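Local coordinates for protein beta-xylosidase (Uncultured organism, PDB 4MLG) that probably removes xylose units from the non-reducing ends of xylo-oligosaccharides, as a beta-xylosidase of glycoside hydrolase family 43 with a beta-propeller fold, at residues Tyr150-Leu159 and Arg220-His228; Ala180-Leu188 and Glu197-Leu205. All coordinates share one frame; numbering follows the deposited sequence.

Contacts 1 and 2 lie side by side in the beta-propeller of a family 43 glycosidase, their centres about 10 Å apart. Along the chain the segments run 150-159, 180-188, 197-205, 220-228, so the hairpin of contact 2 falls within the span bridged by contact 1. Strands 138-141, 147-151, 184-188 and 200-205 form one antiparallel blade, and 223-230 opens the next. Contact 2 thus pairs strands inside a blade, whereas contact 1 joins that blade to its successor. They meet directly: Phe151 O probably accepts a hydrogen bond from Lys184 N, and Phe221 packs on Pro183, so the pairing within the blade and the packing between blades adjoin.

Contact 1: Tyr150-Leu159 and Arg220-His228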
# COMPACT_ATOMS: atom_id res chain seq x y z
N TYR A 150 -5.82 16.36 -7.84
CA TYR A 150 -6.73 15.55 -8.64
C TYR A 150 -5.96 14.37 -9.22
O TYR A 150 -4.98 14.56 -9.95
CB TYR A 150 -7.36 16.38 -9.76
CG TYR A 150 -8.14 17.57 -9.26
CD1 TYR A 150 -9.50 17.48 -9.00
CD2 TYR A 150 -7.51 18.79 -9.03
CE1 TYR A 150 -10.21 18.57 -8.53
CE2 TYR A 150 -8.21 19.88 -8.56
CZ TYR A 150 -9.56 19.77 -8.31
OH TYR A 150 -10.26 20.86 -7.85
N PHE A 151 -6.38 13.16 -8.89
CA PHE A 151 -5.69 11.97 -9.36
C PHE A 151 -6.66 10.87 -9.79
O PHE A 151 -7.87 11.01 -9.65
CB PHE A 151 -4.73 11.44 -8.29
CG PHE A 151 -5.41 10.92 -7.06
CD1 PHE A 151 -5.70 9.57 -6.93
CD2 PHE A 151 -5.76 11.77 -6.02
CE1 PHE A 151 -6.32 9.08 -5.79
CE2 PHE A 151 -6.38 11.29 -4.89
CZ PHE A 151 -6.66 9.94 -4.77
N GLY A 152 -6.10 9.79 -10.31
CA GLY A 152 -6.89 8.67 -10.79
C GLY A 152 -6.46 8.23 -12.18
O GLY A 152 -5.94 9.03 -12.96
N GLY A 153 -6.68 6.96 -12.49
CA GLY A 153 -6.34 6.41 -13.79
C GLY A 153 -6.80 4.97 -13.94
O GLY A 153 -6.46 4.13 -13.12
N LEU A 154 -7.56 4.69 -14.99
CA LEU A 154 -8.10 3.35 -15.22
C LEU A 154 -7.04 2.33 -15.60
O LEU A 154 -5.93 2.68 -16.01
CB LEU A 154 -9.19 3.38 -16.29
CG LEU A 154 -10.52 4.02 -15.89
CD1 LEU A 154 -11.55 3.84 -17.00
CD2 LEU A 154 -11.02 3.45 -14.58
N TRP A 155 -7.40 1.05 -15.45
CA TRP A 155 -6.59 -0.07 -15.91
C TRP A 155 -5.22 -0.15 -15.23
O TRP A 155 -5.10 -0.63 -14.11
CB TRP A 155 -6.45 -0.05 -17.44
CG TRP A 155 -7.77 -0.13 -18.16
CD1 TRP A 155 -9.01 -0.25 -17.61
CD2 TRP A 155 -7.97 -0.10 -19.58
NE1 TRP A 155 -9.97 -0.29 -18.59
CE2 TRP A 155 -9.35 -0.20 -19.81
CE3 TRP A 155 -7.11 0.01 -20.68
CZ2 TRP A 155 -9.90 -0.20 -21.10
CZ3 TRP A 155 -7.65 0.01 -21.96
CH2 TRP A 155 -9.04 -0.09 -22.15
N GLY A 156 -4.19 0.32 -15.93
CA GLY A 156 -2.84 0.29 -15.40
C GLY A 156 -2.66 1.20 -14.20
O GLY A 156 -1.72 1.05 -13.42
N GLY A 157 -3.58 2.15 -14.06
CA GLY A 157 -3.53 3.11 -12.96
C GLY A 157 -4.12 2.58 -11.67
O GLY A 157 -4.08 3.26 -10.64
N GLN A 158 -4.68 1.37 -11.73
CA GLN A 158 -5.17 0.66 -10.55
C GLN A 158 -6.32 1.36 -9.82
O GLN A 158 -6.61 1.03 -8.67
CB GLN A 158 -4.02 0.39 -9.57
CG GLN A 158 -2.84 -0.36 -10.17
CD GLN A 158 -1.64 -0.41 -9.25
OE1 GLN A 158 -1.63 0.23 -8.20
NE2 GLN A 158 -0.62 -1.17 -9.64
N LEU A 159 -6.96 2.31 -10.49
CA LEU A 159 -8.06 3.05 -9.87
C LEU A 159 -9.26 2.15 -9.59
O LEU A 159 -10.03 2.40 -8.66
CB LEU A 159 -8.48 4.23 -10.77
CG LEU A 159 -9.56 5.18 -10.25
CD1 LEU A 159 -9.09 5.91 -9.00
CD2 LEU A 159 -9.96 6.17 -11.33
N ARG A 220 -16.35 9.31 -20.68
CA ARG A 220 -15.96 8.76 -19.38
C ARG A 220 -14.50 9.05 -19.05
O ARG A 220 -13.64 9.00 -19.92
CB ARG A 220 -16.22 7.25 -19.36
CG ARG A 220 -15.40 6.47 -18.35
CD ARG A 220 -14.64 5.35 -19.03
NE ARG A 220 -13.72 5.85 -20.05
CZ ARG A 220 -12.95 5.08 -20.81
NH1 ARG A 220 -12.98 3.76 -20.67
NH2 ARG A 220 -12.15 5.62 -21.71
N PHE A 221 -14.23 9.36 -17.78
CA PHE A 221 -12.87 9.62 -17.34
C PHE A 221 -11.99 8.37 -17.42
O PHE A 221 -12.41 7.28 -17.03
CB PHE A 221 -12.86 10.16 -15.90
CG PHE A 221 -11.49 10.37 -15.34
CD1 PHE A 221 -10.76 11.51 -15.64
CD2 PHE A 221 -10.91 9.42 -14.51
CE1 PHE A 221 -9.49 11.70 -15.13
CE2 PHE A 221 -9.64 9.60 -13.99
CZ PHE A 221 -8.93 10.75 -14.30
N PHE A 222 -10.77 8.54 -17.92
CA PHE A 222 -9.80 7.46 -17.98
C PHE A 222 -8.55 7.82 -17.19
O PHE A 222 -8.16 7.09 -16.28
CB PHE A 222 -9.44 7.12 -19.43
CG PHE A 222 -8.63 5.86 -19.58
CD1 PHE A 222 -9.26 4.63 -19.76
CD2 PHE A 222 -7.24 5.90 -19.55
CE1 PHE A 222 -8.51 3.47 -19.90
CE2 PHE A 222 -6.50 4.74 -19.69
CZ PHE A 222 -7.13 3.52 -19.86
N GLU A 223 -7.94 8.95 -17.53
CA GLU A 223 -6.72 9.40 -16.87
C GLU A 223 -6.40 10.85 -17.22
O GLU A 223 -7.21 11.54 -17.84
CB GLU A 223 -5.53 8.52 -17.25
CG GLU A 223 -5.14 8.62 -18.71
CD GLU A 223 -3.90 7.82 -19.05
OE1 GLU A 223 -3.49 6.98 -18.23
OE2 GLU A 223 -3.34 8.03 -20.15
N ALA A 224 -5.21 11.30 -16.82
CA ALA A 224 -4.69 12.63 -17.15
C ALA A 224 -5.55 13.79 -16.63
O ALA A 224 -5.97 14.65 -17.40
CB ALA A 224 -4.47 12.77 -18.65
N SER A 225 -5.81 13.80 -15.32
CA SER A 225 -6.57 14.88 -14.71
C SER A 225 -5.84 16.21 -14.81
O SER A 225 -4.63 16.28 -14.61
CB SER A 225 -6.86 14.57 -13.24
OG SER A 225 -7.83 13.53 -13.11
N TRP A 226 -6.59 17.27 -15.12
CA TRP A 226 -6.03 18.62 -15.12
C TRP A 226 -7.12 19.65 -14.82
O TRP A 226 -8.27 19.49 -15.22
CB TRP A 226 -5.35 18.94 -16.45
CG TRP A 226 -4.62 20.25 -16.44
CD1 TRP A 226 -5.09 21.46 -16.87
CD2 TRP A 226 -3.29 20.49 -15.96
NE1 TRP A 226 -4.14 22.43 -16.69
CE2 TRP A 226 -3.02 21.86 -16.13
CE3 TRP A 226 -2.30 19.67 -15.40
CZ2 TRP A 226 -1.81 22.44 -15.77
CZ3 TRP A 226 -1.10 20.25 -15.04
CH2 TRP A 226 -0.86 21.61 -15.22
N MET A 227 -6.74 20.71 -14.12
CA MET A 227 -7.69 21.74 -13.70
C MET A 227 -7.11 23.13 -13.91
O MET A 227 -5.99 23.41 -13.49
CB MET A 227 -8.04 21.56 -12.22
CG MET A 227 -9.02 22.59 -11.68
SD MET A 227 -10.72 22.27 -12.20
CE MET A 227 -11.02 20.70 -11.40
N HIS A 228 -7.87 24.00 -14.56
CA HIS A 228 -7.48 25.40 -14.70
C HIS A 228 -8.68 26.34 -14.58
O HIS A 228 -9.82 25.90 -14.47
CB HIS A 228 -6.70 25.65 -16.00
CG HIS A 228 -7.56 25.71 -17.22
ND1 HIS A 228 -7.77 24.62 -18.04
CD2 HIS A 228 -8.24 26.74 -17.78
CE1 HIS A 228 -8.55 24.98 -19.05
NE2 HIS A 228 -8.85 26.25 -18.91
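Trp155 offers one face of its indole to the edge of Phe222 in a T-shaped pair, with the Phe222 ring and the six-membered ring of Trp155 at 85° and their centroids 5.0 Å apart. One face of Phe222 carries Leu154 CB, a CH-pi contact 3.9 Å from the ring centroid. The Phe221 ring meets Gly152 O and Leu159 CD2 at its edge, while the backbone N of Glu223 sits over one face. Farther along, Met227 lays its methyl on a face of Tyr150, CE lying 3.5 Å from CZ. The sulfur approaches the same ring obliquely, completing a Met-aromatic contact. Bends at chi2 (76°) and chi3 of Met227 fold its CE back over the phenol, whose OH is bonded to Pro254 O.

The backbones are joined by Leu154 N giving a hydrogen bond of 2.8 Å to Phe222 O, with 159° at the hydrogen; Gly153 CA adds a CA-H...O contact to that same oxygen. Leu154 CD1 reaches Phe221 O at 3.5 Å and also brushes Arg220, whose guanidinium forms a salt bridge with Asp242. Ser225 CB rests against Tyr150 CB, 4.0 Å away.

Ser239 pairs with both Phe222 and Glu223, a classic beta bulge just where strand 223-230 begins. A sulfate, probably from the crystallisation liquor, has its nearest atom about 3 Å from the Glu223 side chain. The whole exemplifies blade-to-blade packing in a beta-propeller: the innermost strand of one blade lies against the second strand of the preceding blade and the loop that leaves it.

Contact 2: Ala180-Leu188 and Glu197-Leu205; sequences ALCPKVVRL and EEPRDLMIL
Strands 184-188 and 200-205 run antiparallel, with Val185 and Arg200 as a hydrogen-bonded pair (Val185 N to Arg200 O 2.9 Å, Arg200 N to Val185 O 3.0 Å) beside the non-hydrogen-bonded pair Lys184 and Asp201. Leu202 N extends the pairing to Pro183 O at 2.8 Å, nearly straight at 169°.

Lys184 and Asp201 run alongside each other in the same direction, and NZ forms a salt bridge with OD1, although its modelled length is too short to be trusted. The bend at chi2 (-63°) brings Lys184 CD past Arg200 O, and the chain then runs straight on to put the ammonium at the carboxylate. A water joins the same OD1 to Cys182 N, so both the ammonium and a backbone N-H are tied to one oxygen.

On the other face of the sheet Val185 CG1 lies 3.9 Å from Arg200 CG, the two side chains passing at a slant. Arg200 NH2 forms a salt bridge with Glu197 of its own segment, from the syn side of both oxygens though well out of the carboxylate plane; the distance to OE1 is 2.6 Å. Glu197 OE2 has further partners in Tyr255 OH and, weakly, Arg187 N, so this oxygen links the two segments to the loop carrying Tyr255. Apolar contacts flank the polar ones: Pro199 CG packs 3.8 Å from Val186 CB, and Ile204 CD1 approaches Pro183 CD at 3.9 Å, at about a right angle. Phe236 of the next blade touches Pro183, Leu202 and Ile204.

Such an antiparallel hairpin, here with a long connection between its arms, makes the two outer strands of a four-stranded propeller blade.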
# COMPACT_ATOMS: atom_id res chain seq x y z
N ALA A 180 -19.74 5.19 -14.38
CA ALA A 180 -18.30 5.03 -14.52
C ALA A 180 -17.57 5.55 -13.29
O ALA A 180 -18.10 6.37 -12.55
CB ALA A 180 -17.81 5.76 -15.76
N LEU A 181 -16.35 5.05 -13.08
CA LEU A 181 -15.52 5.52 -11.98
C LEU A 181 -15.18 6.99 -12.16
O LEU A 181 -14.96 7.46 -13.28
CB LEU A 181 -14.24 4.69 -11.87
CG LEU A 181 -14.41 3.25 -11.40
CD1 LEU A 181 -13.05 2.58 -11.26
CD2 LEU A 181 -15.16 3.21 -10.08
N CYS A 182 -15.14 7.72 -11.05
CA CYS A 182 -14.83 9.14 -11.08
C CYS A 182 -13.37 9.37 -10.72
O CYS A 182 -12.78 8.58 -9.99
CB CYS A 182 -15.73 9.90 -10.10
SG CYS A 182 -17.50 9.61 -10.30
N PRO A 183 -12.78 10.46 -11.24
CA PRO A 183 -11.46 10.87 -10.76
C PRO A 183 -11.57 11.33 -9.31
O PRO A 183 -12.66 11.65 -8.85
CB PRO A 183 -11.11 12.05 -11.67
CG PRO A 183 -12.42 12.57 -12.15
CD PRO A 183 -13.29 11.36 -12.29
N LYS A 184 -10.45 11.35 -8.59
CA LYS A 184 -10.49 11.69 -7.17
C LYS A 184 -9.95 13.09 -6.90
O LYS A 184 -9.07 13.58 -7.60
CB LYS A 184 -9.70 10.66 -6.36
CG LYS A 184 -10.29 9.26 -6.41
CD LYS A 184 -11.68 9.24 -5.80
CE LYS A 184 -12.29 7.85 -5.86
NZ LYS A 184 -13.65 7.82 -5.24
N VAL A 185 -10.51 13.72 -5.87
CA VAL A 185 -10.07 15.04 -5.44
C VAL A 185 -9.81 15.03 -3.94
O VAL A 185 -10.58 14.46 -3.17
CB VAL A 185 -11.11 16.13 -5.79
CG1 VAL A 185 -12.50 15.72 -5.32
CG2 VAL A 185 -10.71 17.48 -5.20
N VAL A 186 -8.70 15.65 -3.52
CA VAL A 186 -8.37 15.72 -2.11
C VAL A 186 -7.61 17.01 -1.79
O VAL A 186 -6.76 17.45 -2.57
CB VAL A 186 -7.56 14.48 -1.64
CG1 VAL A 186 -6.25 14.37 -2.41
CG2 VAL A 186 -7.32 14.52 -0.14
N ARG A 187 -7.95 17.63 -0.66
CA ARG A 187 -7.28 18.85 -0.24
C ARG A 187 -5.99 18.52 0.51
O ARG A 187 -5.98 17.66 1.39
CB ARG A 187 -8.20 19.71 0.63
CG ARG A 187 -7.58 21.03 1.08
CD ARG A 187 -8.57 21.87 1.87
NE ARG A 187 -9.02 21.21 3.10
CZ ARG A 187 -8.42 21.34 4.28
NH1 ARG A 187 -7.34 22.09 4.40
NH2 ARG A 187 -8.90 20.70 5.34
N LEU A 188 -4.91 19.20 0.15
CA LEU A 188 -3.63 19.01 0.81
C LEU A 188 -3.49 19.97 1.99
O LEU A 188 -3.96 21.11 1.93
CB LEU A 188 -2.48 19.24 -0.17
CG LEU A 188 -2.34 18.24 -1.32
CD1 LEU A 188 -1.35 18.75 -2.35
CD2 LEU A 188 -1.91 16.88 -0.79
N GLU A 197 -7.58 15.73 4.22
CA GLU A 197 -8.87 15.07 4.37
C GLU A 197 -8.88 13.78 3.56
O GLU A 197 -7.87 13.40 2.97
CB GLU A 197 -9.98 15.98 3.87
CG GLU A 197 -9.87 16.31 2.39
CD GLU A 197 -11.02 17.16 1.88
OE1 GLU A 197 -11.88 17.55 2.70
OE2 GLU A 197 -11.06 17.44 0.66
N GLU A 198 -10.02 13.10 3.54
CA GLU A 198 -10.18 11.91 2.71
C GLU A 198 -10.57 12.31 1.29
O GLU A 198 -11.44 13.15 1.10
CB GLU A 198 -11.24 10.98 3.29
CG GLU A 198 -10.86 10.33 4.61
CD GLU A 198 -11.71 9.11 4.92
OE1 GLU A 198 -11.83 8.23 4.04
OE2 GLU A 198 -12.27 9.04 6.04
N PRO A 199 -9.91 11.69 0.29
CA PRO A 199 -10.25 11.92 -1.12
C PRO A 199 -11.70 11.53 -1.41
O PRO A 199 -12.26 10.69 -0.71
CB PRO A 199 -9.29 10.98 -1.86
CG PRO A 199 -8.14 10.81 -0.93
CD PRO A 199 -8.74 10.82 0.45
N ARG A 200 -12.28 12.14 -2.43
CA ARG A 200 -13.67 11.87 -2.79
C ARG A 200 -13.88 11.95 -4.29
O ARG A 200 -13.04 12.48 -5.02
CB ARG A 200 -14.61 12.83 -2.06
CG ARG A 200 -14.16 14.28 -2.08
CD ARG A 200 -15.08 15.16 -1.25
NE ARG A 200 -14.33 15.99 -0.31
CZ ARG A 200 -14.89 16.90 0.49
NH1 ARG A 200 -16.19 17.10 0.46
NH2 ARG A 200 -14.13 17.60 1.32
N ASP A 201 -15.01 11.41 -4.75
CA ASP A 201 -15.35 11.43 -6.17
C ASP A 201 -15.49 12.86 -6.70
O ASP A 201 -16.20 13.67 -6.10
CB ASP A 201 -16.64 10.66 -6.43
CG ASP A 201 -16.46 9.16 -6.33
OD1 ASP A 201 -15.35 8.67 -6.61
OD2 ASP A 201 -17.44 8.46 -5.97
N LEU A 202 -14.81 13.15 -7.80
CA LEU A 202 -15.07 14.36 -8.55
C LEU A 202 -16.07 14.01 -9.63
O LEU A 202 -15.69 13.58 -10.73
CB LEU A 202 -13.79 14.91 -9.19
CG LEU A 202 -13.98 16.26 -9.88
CD1 LEU A 202 -14.08 17.38 -8.85
CD2 LEU A 202 -12.86 16.54 -10.87
N MET A 203 -17.35 14.16 -9.32
CA MET A 203 -18.42 13.72 -10.21
C MET A 203 -18.39 14.45 -11.56
O MET A 203 -18.44 15.67 -11.62
CB MET A 203 -19.78 13.91 -9.55
CG MET A 203 -19.89 13.25 -8.18
SD MET A 203 -21.47 13.57 -7.37
CE MET A 203 -22.58 12.61 -8.40
N ILE A 204 -18.30 13.67 -12.63
CA ILE A 204 -18.44 14.22 -13.98
C ILE A 204 -19.80 13.81 -14.52
O ILE A 204 -20.14 12.63 -14.56
CB ILE A 204 -17.31 13.73 -14.91
CG1 ILE A 204 -15.95 13.96 -14.26
CG2 ILE A 204 -17.38 14.46 -16.24
CD1 ILE A 204 -14.78 13.56 -15.12
N LEU A 205 -20.59 14.80 -14.94
CA LEU A 205 -21.99 14.56 -15.28
C LEU A 205 -22.34 14.76 -16.75
O LEU A 205 -21.51 15.22 -17.54
CB LEU A 205 -22.90 15.46 -14.43
CG LEU A 205 -22.71 15.42 -12.92
CD1 LEU A 205 -23.71 16.34 -12.23
CD2 LEU A 205 -22.84 14.00 -12.40
O HOH W 1 -16.02 6.57 -8.53